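Local coordinates for protein translation elongation factor 1A (Methanosarcina mazei, PDB 3WND), which binds cysteinyl-tRNA(Cys) in its GTP-bound form and probably serves as a translation elongation factor resembling SelB, EF-Tu and aIF2 gamma, at residues Val65-Tyr70 / Ile78-Ile83; Ser48-Tyr53 / Ile267-Ile272; Ala25-Glu30 / Gly101-Ala106; Asp85-Cys90 / Ile105-Leu110; Arg194-His199 / Lys348-Leu353. All coordinates share one frame; numbering follows the deposited sequence.

Contact 1: Val65-Tyr70 / Ile78-Ile83; sequences VDAHSY and ITALNI
Val65 and Ala67 face the helix 74-83 across a buried, wholly apolar seam in which Ala80 takes the central place. Val65 CG1 rests 3.8 Å from Ala80 CB, and the methyl of Ala67 comes to 4.0 Å from the same Ala80 CB, so one helix methyl is touched by one side chain of the strand and one of the turn that follows it. The single methyl of Ala80 suits this close approach, in which Val65 CA and Ala80 CA are 5.9 Å apart. One turn further along, Val65 CG2 meets Ile83 CD1 at 4.1 Å, the two side chains crossing at about a right angle. With CG1 anti to the backbone N (chi1 180°) and CG2 anti to the carbonyl carbon, the valine methyls diverge, one to Ala80 and the other to Ile83.

Backbone bonds shape the chain that leaves the sheet. Ala67 is the centre of an inverse gamma turn closed by a weak bond from His68 N to Asp66 O, and Tyr70 N reaches Ala67 O at 3.1 Å in a type I turn. Val65 itself is bonded through its backbone to Ile26 of the neighbouring strand 21-28.

Polar groups tie the turn to the GDP site: Asp66 OD2 bonds Thr35 OG1 and the Tyr70 carbonyl accepts from Arg34. A strand ending in aspartate, a tight turn and then a helix is consistent with the switch II (G3) region of translational GTPases.

Contact 2: Ser48-Tyr53 / Ile267-Ile272; sequences SDITMY and IERGFI
Arg269 stretches its guanidinium out to Asp49 and lays one face of it against Ile50. The carboxylate is gripped end-on, and both nitrogens go to a single oxygen: NH1 to Asp49 OD1 at 2.9 Å, with an N-H...O angle of 145°, and NH2 to the same OD1 at 3.1 Å. The two flat groups are 25° apart; Asp49 OD1 receives NH1 on its syn lone pair and NH2 nearly end-on to its C-O bond. Arginine suits the place because its chain, bent about CG-CD (chi3 -62°), spans a wide gap between backbones and still offers a third nitrogen, NE, to the carbonyl of Asp198. Ile50 supplies the apolar side, with CD1 over a guanidinium face. Ser48 OG lies at the guanidinium edge, 3.1 Å from Arg269 NH2, and is hydrogen-bonded to His199 NE2. A leucine in place of Arg269 would probably leave the Asp49 carboxylate without this two-nitrogen grip and the Asp198 carbonyl without this donor.

Gly270 follows at the third position of a type II beta turn from Glu268 to Phe271, a positive-phi site that calls for glycine. The result is a salt bridge across a domain interface, joining the GTPase domain to the beta-barrel domain that follows it.

Contact 3: Ala25-Glu30 / Gly101-Ala106; sequences AIIGTE and GECIIA
Cys103, on helix 98-109, packs against Ile27 and Gly28 at the end of strand 21-28, where the strand runs into the P-loop of this GTPase domain. The sequence from Gly28 to Thr35 follows the P-loop pattern, with Arg34 at the usual lysine position, and residues 32 to 36, at the end of the loop and the start of the helix after it, bind GDP.

Along the cysteine side chain, CB comes first: it faces the strand and has Ile27 CD1 at 4.3 Å, a loose apolar touch made by the end of the isoleucine chain. Ile27 turns CG1 between its backbone N and carbonyl carbon (chi1 67°), which sends CD1 towards the helix, where Leu107 also meets it. From CB the bond to SG runs anti to the carbonyl carbon (chi1 -76°), carrying the sulfur across to Gly28. A small, weakly polar thiol fits here, since its nearest neighbour on the strand is a carbon, Gly28 CA, and it needs no strong polar partner.

Glycine is demanded by the backbone: at phi 145° a CB would be jammed against the carbonyl O of Ile27. Beyond it, Thr29 O bonds Ser32 OG within the loop. Ala106 N to Glu102 O, 2.8 Å, is a regular bond of the helix that carries Cys103. At the tip of the side chain, SG lies 4.0 Å from Gly28 CA, and the Tyr70 ring touches it as well.

Contact 4: Asp85-Cys90 / Ile105-Leu110; sequences DIAVLC and IALDLL
In the beta-alpha-beta unit made by strand 86-91, helix 98-109 and strand 115-119, Leu107 is the helix residue that meets Ala87 and Leu89 on the first strand. One leucine serves both because its two methyls part company: CD2 sits 3.8 Å from Ala87 CB, while CD1 approaches Leu89 CD2 at a looser 4.4 Å. Its CG is anti to the carbonyl carbon (chi1 -73°), a setting common in helices, and the chain then extends towards the sheet.

The strand residues are matched in size to this leucine. Ala87 and Leu89 lie two apart, so their side chains emerge on the same face of the sheet. At Ala87 a single methyl allows the leucine tip to come close, whereas the longer Leu89 reaches out to cover its other branch. Between them Val88 turns away from the helix, and Ile86 packs on Val177 and Ile181 of helix 167-187, so the sheet is sandwiched by helices. Leu81 and Trp149 also touch Leu107.

With three buried aliphatic side chains and no polar group among the touching atoms, the contact rests on shape and the exclusion of water, and it fixes the helix against the sheet without the angular demands of a hydrogen bond.

Contact 5: Arg194-His199 / Lys348-Leu353; sequences RIFIDH and KQDRFL
Arg194 and Asp350 approach from opposite directions and meet end-on, guanidinium and carboxylate nearly coplanar (planes 25° apart). Each nitrogen has its own oxygen: NH1 donates to Asp350 OD1 at 2.9 Å and NH2 to Asp350 OD2, also at 2.9 Å. Both bonds are almost straight, the N-H...O angle being 166° for the second, and both reach the syn side of the carboxylate. The edge of the Phe196 ring comes up to one face of the guanidinium, with CE1 3.5 Å above its plane, and CZ lies 3.8 Å from Asp350 OD1. The ring edge packs beside the ion pair and offers no competing polar atom. Gln349 slides past Arg194 in the opposite direction, its amide turned 60° from the guanidinium and NE2 3.5 Å from Arg194 NH1.

Glu277 takes Arg194 NE in a second salt bridge, and Ser347 N bonds Asp350 OD2. A methionine at Arg194 would probably leave Glu277 and the buried Asp350 without this cation.

Strand 194-203 belongs to the second domain and residues 348-353 to the third. A doubly bonded ion pair between them suggests a junction sensitive to distance and orientation, since twisting either group would probably weaken both bonds.

From the N terminus, residues 25-30 open contact 3, and contact 2 opens next at 48-53. Contact 1 (65-70 / 78-83) then closes a short loop inside both, and contact 4 opens directly after it at 85-90. Contacts 3 and 4 close together on helix 98-109; with contact 1 they bind helices to one face of the GTPase-domain sheet. Contact 5 opens at 194-199 before contact 2 closes at 267-272, so contact 2 encloses contacts 1 and 4, crosses contacts 3 and 5, and ties the first domain to the second. Contact 5 closes last, at 348-353, and carries the link to the third domain, where Arg351 NH1 bonds back to Leu109 O at the helix of contact 4.

Contact 1: Val65-Tyr70 / Ile78-Ile83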
# COMPACT_ATOMS: atom_id res chain seq x y z
N VAL A 65 5.63 -0.84 7.30
CA VAL A 65 6.11 -1.63 6.19
C VAL A 65 7.13 -0.78 5.48
O VAL A 65 6.84 0.33 4.95
CB VAL A 65 4.94 -1.94 5.26
CG1 VAL A 65 5.46 -2.75 4.10
CG2 VAL A 65 3.85 -2.61 6.07
N ASP A 66 8.36 -1.28 5.50
CA ASP A 66 9.46 -0.62 4.80
C ASP A 66 9.51 -1.15 3.39
O ASP A 66 9.72 -2.39 3.17
CB ASP A 66 10.77 -0.92 5.54
CG ASP A 66 12.07 -0.40 4.79
OD1 ASP A 66 12.01 0.39 3.83
OD2 ASP A 66 13.17 -0.79 5.26
N ALA A 67 9.24 -0.24 2.41
CA ALA A 67 9.35 -0.68 0.98
C ALA A 67 10.81 -0.69 0.51
O ALA A 67 11.27 0.17 -0.32
CB ALA A 67 8.50 0.30 0.10
N HIS A 68 11.60 -1.59 1.09
CA HIS A 68 13.06 -1.49 0.92
C HIS A 68 13.58 -1.78 -0.44
O HIS A 68 14.75 -1.47 -0.69
CB HIS A 68 13.81 -2.30 2.01
CG HIS A 68 13.63 -3.80 1.85
ND1 HIS A 68 12.74 -4.56 2.61
CD2 HIS A 68 14.10 -4.63 0.87
CE1 HIS A 68 12.76 -5.81 2.19
NE2 HIS A 68 13.60 -5.89 1.15
N SER A 69 12.75 -2.40 -1.31
CA SER A 69 13.14 -2.71 -2.68
C SER A 69 12.74 -1.64 -3.68
O SER A 69 12.95 -1.79 -4.83
CB SER A 69 12.72 -4.14 -3.17
OG SER A 69 13.10 -5.07 -2.22
N TYR A 70 12.19 -0.54 -3.19
CA TYR A 70 11.98 0.67 -4.02
C TYR A 70 13.18 1.57 -3.69
O TYR A 70 13.51 1.73 -2.49
CB TYR A 70 10.62 1.29 -3.61
CG TYR A 70 10.41 2.60 -4.31
CD1 TYR A 70 9.90 2.63 -5.64
CD2 TYR A 70 10.91 3.78 -3.73
CE1 TYR A 70 9.83 3.82 -6.33
CE2 TYR A 70 10.86 5.00 -4.45
CZ TYR A 70 10.28 5.02 -5.70
OH TYR A 70 10.22 6.16 -6.42
N ILE A 78 4.26 -0.27 -4.24
CA ILE A 78 2.81 -0.34 -4.41
C ILE A 78 2.24 -1.37 -3.45
O ILE A 78 1.16 -1.19 -2.94
CB ILE A 78 2.40 -0.54 -5.87
CG1 ILE A 78 2.96 0.60 -6.76
CG2 ILE A 78 0.85 -0.75 -5.91
CD1 ILE A 78 2.54 2.00 -6.26
N THR A 79 2.95 -2.48 -3.21
CA THR A 79 2.48 -3.44 -2.16
C THR A 79 2.42 -2.76 -0.81
O THR A 79 1.40 -2.91 -0.12
CB THR A 79 3.42 -4.67 -2.12
OG1 THR A 79 3.44 -5.33 -3.41
CG2 THR A 79 2.99 -5.65 -1.02
N ALA A 80 3.49 -2.04 -0.40
CA ALA A 80 3.47 -1.39 0.90
C ALA A 80 2.30 -0.43 0.99
O ALA A 80 1.62 -0.39 1.99
CB ALA A 80 4.75 -0.58 1.05
N LEU A 81 2.09 0.31 -0.10
CA LEU A 81 0.98 1.26 -0.09
C LEU A 81 -0.40 0.60 -0.02
O LEU A 81 -1.26 1.08 0.68
CB LEU A 81 1.03 2.27 -1.23
CG LEU A 81 2.22 3.27 -1.10
CD1 LEU A 81 2.38 4.19 -2.27
CD2 LEU A 81 2.17 4.12 0.25
N ASN A 82 -0.64 -0.42 -0.83
CA ASN A 82 -1.96 -1.02 -0.86
C ASN A 82 -2.27 -1.95 0.29
O ASN A 82 -3.40 -2.45 0.35
CB ASN A 82 -2.16 -1.77 -2.25
CG ASN A 82 -2.61 -0.77 -3.42
OD1 ASN A 82 -3.04 0.37 -3.13
ND2 ASN A 82 -2.58 -1.25 -4.71
N ILE A 83 -1.32 -2.16 1.21
CA ILE A 83 -1.64 -2.84 2.50
C ILE A 83 -1.69 -1.90 3.67
O ILE A 83 -2.03 -2.29 4.76
CB ILE A 83 -0.66 -4.04 2.78
CG1 ILE A 83 0.69 -3.58 3.19
CG2 ILE A 83 -0.72 -5.07 1.65
CD1 ILE A 83 1.66 -4.80 3.38

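Contact 2: Ser48-Tyr53 / Ile267-Ile272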
# COMPACT_ATOMS: atom_id res chain seq x y z
N SER A 48 10.56 -9.86 2.75
CA SER A 48 10.72 -10.33 1.37
C SER A 48 11.27 -9.18 0.47
O SER A 48 12.40 -8.69 0.69
CB SER A 48 9.34 -10.83 0.86
OG SER A 48 8.30 -9.84 0.98
N ASP A 49 10.46 -8.66 -0.47
CA ASP A 49 10.88 -7.36 -1.10
C ASP A 49 10.40 -6.16 -0.29
O ASP A 49 10.74 -5.01 -0.63
CB ASP A 49 10.33 -7.19 -2.52
CG ASP A 49 8.80 -7.28 -2.54
OD1 ASP A 49 8.16 -7.86 -1.63
OD2 ASP A 49 8.26 -6.77 -3.49
N ILE A 50 9.62 -6.43 0.76
CA ILE A 50 9.19 -5.45 1.74
C ILE A 50 9.47 -6.04 3.10
O ILE A 50 9.62 -7.22 3.21
CB ILE A 50 7.67 -5.04 1.67
CG1 ILE A 50 6.76 -6.28 1.71
CG2 ILE A 50 7.38 -4.28 0.36
CD1 ILE A 50 5.28 -5.95 2.02
N THR A 51 9.58 -5.18 4.12
CA THR A 51 9.80 -5.68 5.50
C THR A 51 8.88 -5.06 6.51
O THR A 51 8.71 -3.85 6.54
CB THR A 51 11.31 -5.48 5.94
OG1 THR A 51 12.19 -6.12 4.98
CG2 THR A 51 11.59 -6.02 7.28
N MET A 52 8.25 -5.92 7.33
CA MET A 52 7.32 -5.48 8.32
C MET A 52 8.08 -5.30 9.59
O MET A 52 8.95 -6.13 9.93
CB MET A 52 6.26 -6.49 8.72
CG MET A 52 5.66 -7.36 7.65
SD MET A 52 5.45 -6.55 6.07
CE MET A 52 3.78 -6.07 6.22
N TYR A 53 7.74 -4.25 10.29
CA TYR A 53 8.26 -3.96 11.61
C TYR A 53 7.04 -3.80 12.48
O TYR A 53 6.25 -2.87 12.34
CB TYR A 53 9.11 -2.67 11.65
CG TYR A 53 10.41 -2.86 10.89
CD1 TYR A 53 10.48 -2.63 9.53
CD2 TYR A 53 11.57 -3.29 11.55
CE1 TYR A 53 11.66 -2.88 8.80
CE2 TYR A 53 12.77 -3.50 10.85
CZ TYR A 53 12.81 -3.28 9.48
OH TYR A 53 13.95 -3.43 8.73
N ILE A 267 -0.71 -20.27 -3.91
CA ILE A 267 -1.12 -18.89 -3.56
C ILE A 267 0.04 -17.96 -3.85
O ILE A 267 1.16 -18.23 -3.40
CB ILE A 267 -1.55 -18.81 -2.06
CG1 ILE A 267 -2.68 -19.86 -1.84
CG2 ILE A 267 -1.95 -17.39 -1.73
CD1 ILE A 267 -3.29 -19.76 -0.40
N GLU A 268 -0.28 -16.79 -4.43
CA GLU A 268 0.73 -15.71 -4.59
C GLU A 268 0.25 -14.41 -3.90
O GLU A 268 -0.98 -14.22 -3.63
CB GLU A 268 0.92 -15.46 -6.13
CG GLU A 268 1.45 -16.66 -6.93
CD GLU A 268 2.85 -17.18 -6.46
OE1 GLU A 268 3.71 -16.37 -5.96
OE2 GLU A 268 3.14 -18.34 -6.67
N ARG A 269 1.21 -13.54 -3.54
CA ARG A 269 0.82 -12.20 -3.19
C ARG A 269 -0.18 -11.62 -4.24
O ARG A 269 0.05 -11.73 -5.44
CB ARG A 269 2.04 -11.28 -3.13
CG ARG A 269 1.67 -9.80 -2.89
CD ARG A 269 2.89 -8.89 -2.88
NE ARG A 269 3.71 -9.34 -1.78
CZ ARG A 269 4.94 -8.85 -1.58
NH1 ARG A 269 5.36 -7.79 -2.30
NH2 ARG A 269 5.65 -9.32 -0.60
N GLY A 270 -1.29 -11.03 -3.80
CA GLY A 270 -2.21 -10.53 -4.79
C GLY A 270 -3.53 -11.31 -4.82
O GLY A 270 -4.54 -10.81 -5.32
N PHE A 271 -3.50 -12.52 -4.29
CA PHE A 271 -4.72 -13.31 -4.20
C PHE A 271 -5.63 -12.68 -3.18
O PHE A 271 -5.16 -11.96 -2.25
CB PHE A 271 -4.34 -14.77 -3.77
CG PHE A 271 -3.89 -15.63 -4.95
CD1 PHE A 271 -3.13 -15.10 -6.00
CD2 PHE A 271 -4.22 -16.99 -4.99
CE1 PHE A 271 -2.70 -15.94 -7.07
CE2 PHE A 271 -3.79 -17.78 -6.05
CZ PHE A 271 -3.07 -17.30 -7.08
N ILE A 272 -6.91 -12.94 -3.29
CA ILE A 272 -7.91 -12.31 -2.45
C ILE A 272 -8.81 -13.40 -1.87
O ILE A 272 -9.25 -14.34 -2.59
CB ILE A 272 -8.84 -11.39 -3.31
CG1 ILE A 272 -7.98 -10.22 -3.91
CG2 ILE A 272 -9.92 -10.77 -2.42
CD1 ILE A 272 -8.77 -9.41 -4.96

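Contact 3: Ala25-Glu30 / Gly101-Ala106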
# COMPACT_ATOMS: atom_id res chain seq x y z
N ALA A 25 2.95 2.60 5.87
CA ALA A 25 4.02 2.42 4.88
C ALA A 25 5.07 3.46 5.04
O ALA A 25 4.79 4.64 5.13
CB ALA A 25 3.42 2.60 3.50
N ILE A 26 6.31 3.01 5.16
CA ILE A 26 7.46 3.98 5.25
C ILE A 26 8.16 3.88 3.90
O ILE A 26 8.66 2.80 3.49
CB ILE A 26 8.49 3.66 6.41
CG1 ILE A 26 7.81 3.44 7.79
CG2 ILE A 26 9.58 4.74 6.42
CD1 ILE A 26 6.98 4.55 8.35
N ILE A 27 8.15 5.02 3.19
CA ILE A 27 8.61 5.03 1.83
C ILE A 27 9.53 6.23 1.57
O ILE A 27 9.57 7.23 2.35
CB ILE A 27 7.40 5.07 0.83
CG1 ILE A 27 6.63 6.40 0.94
CG2 ILE A 27 6.46 3.81 1.02
CD1 ILE A 27 5.67 6.64 -0.26
N GLY A 28 10.18 6.18 0.45
CA GLY A 28 10.89 7.32 -0.11
C GLY A 28 12.15 6.95 -0.84
O GLY A 28 12.42 5.74 -1.08
N THR A 29 12.86 7.98 -1.27
CA THR A 29 14.06 7.85 -2.13
C THR A 29 15.25 7.18 -1.48
O THR A 29 15.21 6.78 -0.28
CB THR A 29 14.44 9.28 -2.70
OG1 THR A 29 15.35 9.12 -3.81
CG2 THR A 29 15.00 10.22 -1.62
N GLU A 30 16.28 6.92 -2.31
CA GLU A 30 17.54 6.38 -1.74
C GLU A 30 18.13 7.26 -0.66
O GLU A 30 18.05 8.50 -0.76
CB GLU A 30 18.61 6.24 -2.83
CG GLU A 30 18.24 5.18 -3.83
CD GLU A 30 17.74 5.74 -5.19
OE1 GLU A 30 16.93 6.76 -5.27
OE2 GLU A 30 18.14 5.10 -6.22
N GLY A 101 10.02 12.70 -6.26
CA GLY A 101 8.94 13.13 -7.17
C GLY A 101 8.04 11.95 -7.60
O GLY A 101 6.82 12.08 -7.66
N GLU A 102 8.65 10.83 -7.95
CA GLU A 102 7.90 9.62 -8.37
C GLU A 102 6.99 9.15 -7.25
O GLU A 102 5.80 8.78 -7.46
CB GLU A 102 8.89 8.53 -8.77
CG GLU A 102 8.14 7.32 -9.37
CD GLU A 102 9.14 6.28 -9.81
OE1 GLU A 102 9.95 5.82 -8.98
OE2 GLU A 102 9.16 5.97 -11.03
N CYS A 103 7.52 9.15 -6.01
CA CYS A 103 6.63 8.76 -4.84
C CYS A 103 5.44 9.70 -4.65
O CYS A 103 4.34 9.26 -4.35
CB CYS A 103 7.45 8.80 -3.51
SG CYS A 103 8.53 7.35 -3.39
N ILE A 104 5.70 11.04 -4.74
CA ILE A 104 4.61 12.00 -4.68
C ILE A 104 3.59 11.75 -5.76
O ILE A 104 2.41 11.72 -5.50
CB ILE A 104 5.17 13.44 -4.81
CG1 ILE A 104 5.95 13.74 -3.51
CG2 ILE A 104 4.05 14.49 -5.06
CD1 ILE A 104 6.72 15.06 -3.58
N ILE A 105 4.04 11.49 -7.01
CA ILE A 105 3.13 11.23 -8.10
C ILE A 105 2.34 9.94 -7.83
O ILE A 105 1.10 9.91 -8.04
CB ILE A 105 3.92 11.16 -9.41
CG1 ILE A 105 4.23 12.60 -9.86
CG2 ILE A 105 3.04 10.47 -10.46
CD1 ILE A 105 5.32 12.65 -10.89
N ALA A 106 3.02 8.92 -7.33
CA ALA A 106 2.31 7.65 -7.02
C ALA A 106 1.25 7.83 -5.97
O ALA A 106 0.13 7.33 -6.13
CB ALA A 106 3.26 6.56 -6.58

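Contact 4: Asp85-Cys90 / Ile105-Leu110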
# COMPACT_ATOMS: atom_id res chain seq x y z
N ASP A 85 -2.63 2.07 5.51
CA ASP A 85 -3.60 3.17 5.48
C ASP A 85 -2.96 4.52 5.67
O ASP A 85 -3.64 5.53 5.43
CB ASP A 85 -4.69 2.97 6.58
CG ASP A 85 -5.65 1.80 6.20
OD1 ASP A 85 -6.13 1.72 5.03
OD2 ASP A 85 -5.89 1.01 7.06
N ILE A 86 -1.70 4.54 6.13
CA ILE A 86 -1.00 5.81 6.40
C ILE A 86 0.34 5.70 5.69
O ILE A 86 0.96 4.65 5.77
CB ILE A 86 -0.67 5.94 7.91
CG1 ILE A 86 -1.98 6.01 8.73
CG2 ILE A 86 0.15 7.22 8.16
CD1 ILE A 86 -1.80 5.94 10.26
N ALA A 87 0.75 6.80 5.02
CA ALA A 87 2.06 6.80 4.32
C ALA A 87 2.96 7.77 5.01
O ALA A 87 2.54 8.88 5.27
CB ALA A 87 1.95 7.18 2.81
N VAL A 88 4.17 7.34 5.32
CA VAL A 88 5.19 8.29 5.81
C VAL A 88 6.26 8.39 4.72
O VAL A 88 6.92 7.38 4.39
CB VAL A 88 5.87 7.76 7.08
CG1 VAL A 88 7.05 8.71 7.46
CG2 VAL A 88 4.80 7.71 8.19
N LEU A 89 6.31 9.56 4.06
CA LEU A 89 7.24 9.80 2.93
C LEU A 89 8.49 10.43 3.50
O LEU A 89 8.39 11.53 4.11
CB LEU A 89 6.58 10.66 1.85
CG LEU A 89 7.51 11.19 0.79
CD1 LEU A 89 8.16 9.98 0.00
CD2 LEU A 89 6.71 12.13 -0.13
N CYS A 90 9.58 9.73 3.39
CA CYS A 90 10.86 10.21 4.01
C CYS A 90 11.62 11.03 2.96
O CYS A 90 11.89 10.56 1.90
CB CYS A 90 11.69 8.99 4.40
SG CYS A 90 10.96 8.05 5.71
N ILE A 105 4.04 11.49 -7.01
CA ILE A 105 3.13 11.23 -8.10
C ILE A 105 2.34 9.94 -7.83
O ILE A 105 1.10 9.91 -8.04
CB ILE A 105 3.92 11.16 -9.41
CG1 ILE A 105 4.23 12.60 -9.86
CG2 ILE A 105 3.04 10.47 -10.46
CD1 ILE A 105 5.32 12.65 -10.89
N ALA A 106 3.02 8.92 -7.33
CA ALA A 106 2.31 7.65 -7.02
C ALA A 106 1.25 7.83 -5.97
O ALA A 106 0.13 7.33 -6.13
CB ALA A 106 3.26 6.56 -6.58
N LEU A 107 1.61 8.52 -4.85
CA LEU A 107 0.62 8.70 -3.80
C LEU A 107 -0.57 9.44 -4.36
O LEU A 107 -1.75 9.15 -3.98
CB LEU A 107 1.27 9.53 -2.68
CG LEU A 107 2.33 8.76 -1.84
CD1 LEU A 107 3.15 9.77 -0.97
CD2 LEU A 107 1.64 7.68 -0.95
N ASP A 108 -0.31 10.44 -5.21
CA ASP A 108 -1.42 11.27 -5.71
C ASP A 108 -2.28 10.52 -6.72
O ASP A 108 -3.51 10.59 -6.64
CB ASP A 108 -0.83 12.60 -6.28
CG ASP A 108 -1.88 13.52 -6.73
OD1 ASP A 108 -2.66 14.07 -5.90
OD2 ASP A 108 -1.83 13.81 -7.94
N LEU A 109 -1.63 9.67 -7.56
CA LEU A 109 -2.45 8.83 -8.46
C LEU A 109 -3.27 7.81 -7.69
O LEU A 109 -4.32 7.39 -8.15
CB LEU A 109 -1.53 8.09 -9.41
CG LEU A 109 -0.88 8.94 -10.47
CD1 LEU A 109 0.10 8.02 -11.26
CD2 LEU A 109 -1.85 9.54 -11.45
N LEU A 110 -2.77 7.34 -6.51
CA LEU A 110 -3.51 6.40 -5.64
C LEU A 110 -4.64 7.07 -4.88
O LEU A 110 -5.43 6.43 -4.21
CB LEU A 110 -2.53 5.69 -4.70
CG LEU A 110 -1.70 4.59 -5.40
CD1 LEU A 110 -0.50 4.18 -4.56
CD2 LEU A 110 -2.64 3.39 -5.57

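Contact 5: Arg194-His199 / Lys348-Leu353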
# COMPACT_ATOMS: atom_id res chain seq x y z
N ARG A 194 -13.38 -8.84 2.50
CA ARG A 194 -12.32 -9.15 1.54
C ARG A 194 -11.01 -9.07 2.27
O ARG A 194 -10.83 -8.10 3.06
CB ARG A 194 -12.27 -8.10 0.37
CG ARG A 194 -13.59 -7.94 -0.33
CD ARG A 194 -13.49 -6.86 -1.42
NE ARG A 194 -12.68 -7.27 -2.57
CZ ARG A 194 -11.89 -6.43 -3.28
NH1 ARG A 194 -11.59 -5.16 -2.85
NH2 ARG A 194 -11.27 -6.86 -4.39
N ILE A 195 -10.13 -10.02 1.99
CA ILE A 195 -8.78 -10.03 2.59
C ILE A 195 -7.79 -10.09 1.44
O ILE A 195 -7.88 -10.96 0.56
CB ILE A 195 -8.61 -11.25 3.56
CG1 ILE A 195 -9.72 -11.19 4.68
CG2 ILE A 195 -7.17 -11.22 4.19
CD1 ILE A 195 -10.84 -12.25 4.38
N PHE A 196 -6.80 -9.19 1.45
CA PHE A 196 -5.72 -9.25 0.41
C PHE A 196 -4.52 -9.94 1.04
O PHE A 196 -4.17 -9.68 2.15
CB PHE A 196 -5.25 -7.81 0.06
CG PHE A 196 -6.16 -7.05 -0.89
CD1 PHE A 196 -7.40 -7.60 -1.31
CD2 PHE A 196 -5.78 -5.80 -1.33
CE1 PHE A 196 -8.25 -6.84 -2.15
CE2 PHE A 196 -6.64 -5.07 -2.17
CZ PHE A 196 -7.83 -5.58 -2.55
N ILE A 197 -3.98 -10.92 0.35
CA ILE A 197 -2.88 -11.68 0.82
C ILE A 197 -1.54 -11.16 0.35
O ILE A 197 -1.37 -10.90 -0.82
CB ILE A 197 -3.04 -13.13 0.24
CG1 ILE A 197 -4.31 -13.83 0.89
CG2 ILE A 197 -1.74 -13.90 0.49
CD1 ILE A 197 -4.70 -15.08 0.13
N ASP A 198 -0.60 -10.91 1.29
CA ASP A 198 0.68 -10.40 0.83
C ASP A 198 1.78 -11.47 0.91
O ASP A 198 2.84 -11.33 0.24
CB ASP A 198 1.14 -9.09 1.56
CG ASP A 198 0.96 -9.13 3.02
OD1 ASP A 198 1.67 -9.87 3.71
OD2 ASP A 198 0.15 -8.35 3.51
N HIS A 199 1.53 -12.53 1.71
CA HIS A 199 2.54 -13.63 1.80
C HIS A 199 1.75 -14.89 2.06
O HIS A 199 0.69 -14.90 2.67
CB HIS A 199 3.51 -13.43 2.98
CG HIS A 199 4.39 -12.27 2.83
ND1 HIS A 199 3.98 -10.97 3.17
CD2 HIS A 199 5.73 -12.16 2.32
CE1 HIS A 199 5.03 -10.08 2.92
NE2 HIS A 199 6.11 -10.82 2.43
N LYS A 348 -14.72 -3.85 -8.61
CA LYS A 348 -14.73 -2.56 -9.35
C LYS A 348 -14.23 -1.42 -8.46
O LYS A 348 -13.80 -0.40 -8.99
CB LYS A 348 -16.11 -2.27 -9.90
CG LYS A 348 -16.41 -3.27 -10.97
CD LYS A 348 -17.35 -2.75 -12.03
CE LYS A 348 -17.29 -3.77 -13.16
NZ LYS A 348 -17.21 -3.15 -14.52
N GLN A 349 -14.26 -1.60 -7.15
CA GLN A 349 -13.78 -0.57 -6.25
C GLN A 349 -12.23 -0.46 -6.28
O GLN A 349 -11.65 0.38 -5.65
CB GLN A 349 -14.27 -0.76 -4.78
CG GLN A 349 -13.77 -2.05 -4.07
CD GLN A 349 -14.80 -3.12 -4.17
OE1 GLN A 349 -15.48 -3.19 -5.17
NE2 GLN A 349 -14.90 -3.99 -3.17
N ASP A 350 -11.58 -1.44 -6.87
CA ASP A 350 -10.11 -1.51 -6.79
C ASP A 350 -9.49 -0.59 -7.82
O ASP A 350 -9.78 -0.67 -9.00
CB ASP A 350 -9.57 -2.94 -7.02
CG ASP A 350 -9.91 -3.89 -5.94
OD1 ASP A 350 -10.14 -3.53 -4.80
OD2 ASP A 350 -9.92 -5.10 -6.27
N ARG A 351 -8.66 0.34 -7.32
CA ARG A 351 -7.98 1.30 -8.21
C ARG A 351 -6.84 0.55 -8.93
O ARG A 351 -6.03 -0.18 -8.31
CB ARG A 351 -7.46 2.55 -7.46
CG ARG A 351 -6.83 3.54 -8.38
CD ARG A 351 -6.20 4.70 -7.61
NE ARG A 351 -7.22 5.34 -6.82
CZ ARG A 351 -7.68 6.59 -6.92
NH1 ARG A 351 -7.14 7.49 -7.71
NH2 ARG A 351 -8.71 6.94 -6.15
N PHE A 352 -6.78 0.72 -10.25
CA PHE A 352 -5.65 0.17 -11.04
C PHE A 352 -4.63 1.33 -11.22
O PHE A 352 -4.98 2.48 -11.43
CB PHE A 352 -6.13 -0.18 -12.45
CG PHE A 352 -6.95 -1.46 -12.53
CD1 PHE A 352 -6.39 -2.60 -13.08
CD2 PHE A 352 -8.29 -1.49 -12.10
CE1 PHE A 352 -7.16 -3.77 -13.23
CE2 PHE A 352 -9.02 -2.67 -12.15
CZ PHE A 352 -8.47 -3.81 -12.79
N LEU A 353 -3.36 0.98 -11.16
CA LEU A 353 -2.29 1.90 -11.54
C LEU A 353 -1.57 1.31 -12.77
O LEU A 353 -1.42 0.10 -12.89
CB LEU A 353 -1.24 1.98 -10.48
CG LEU A 353 -1.57 2.75 -9.26
CD1 LEU A 353 -0.27 2.87 -8.36
CD2 LEU A 353 -2.21 4.13 -9.50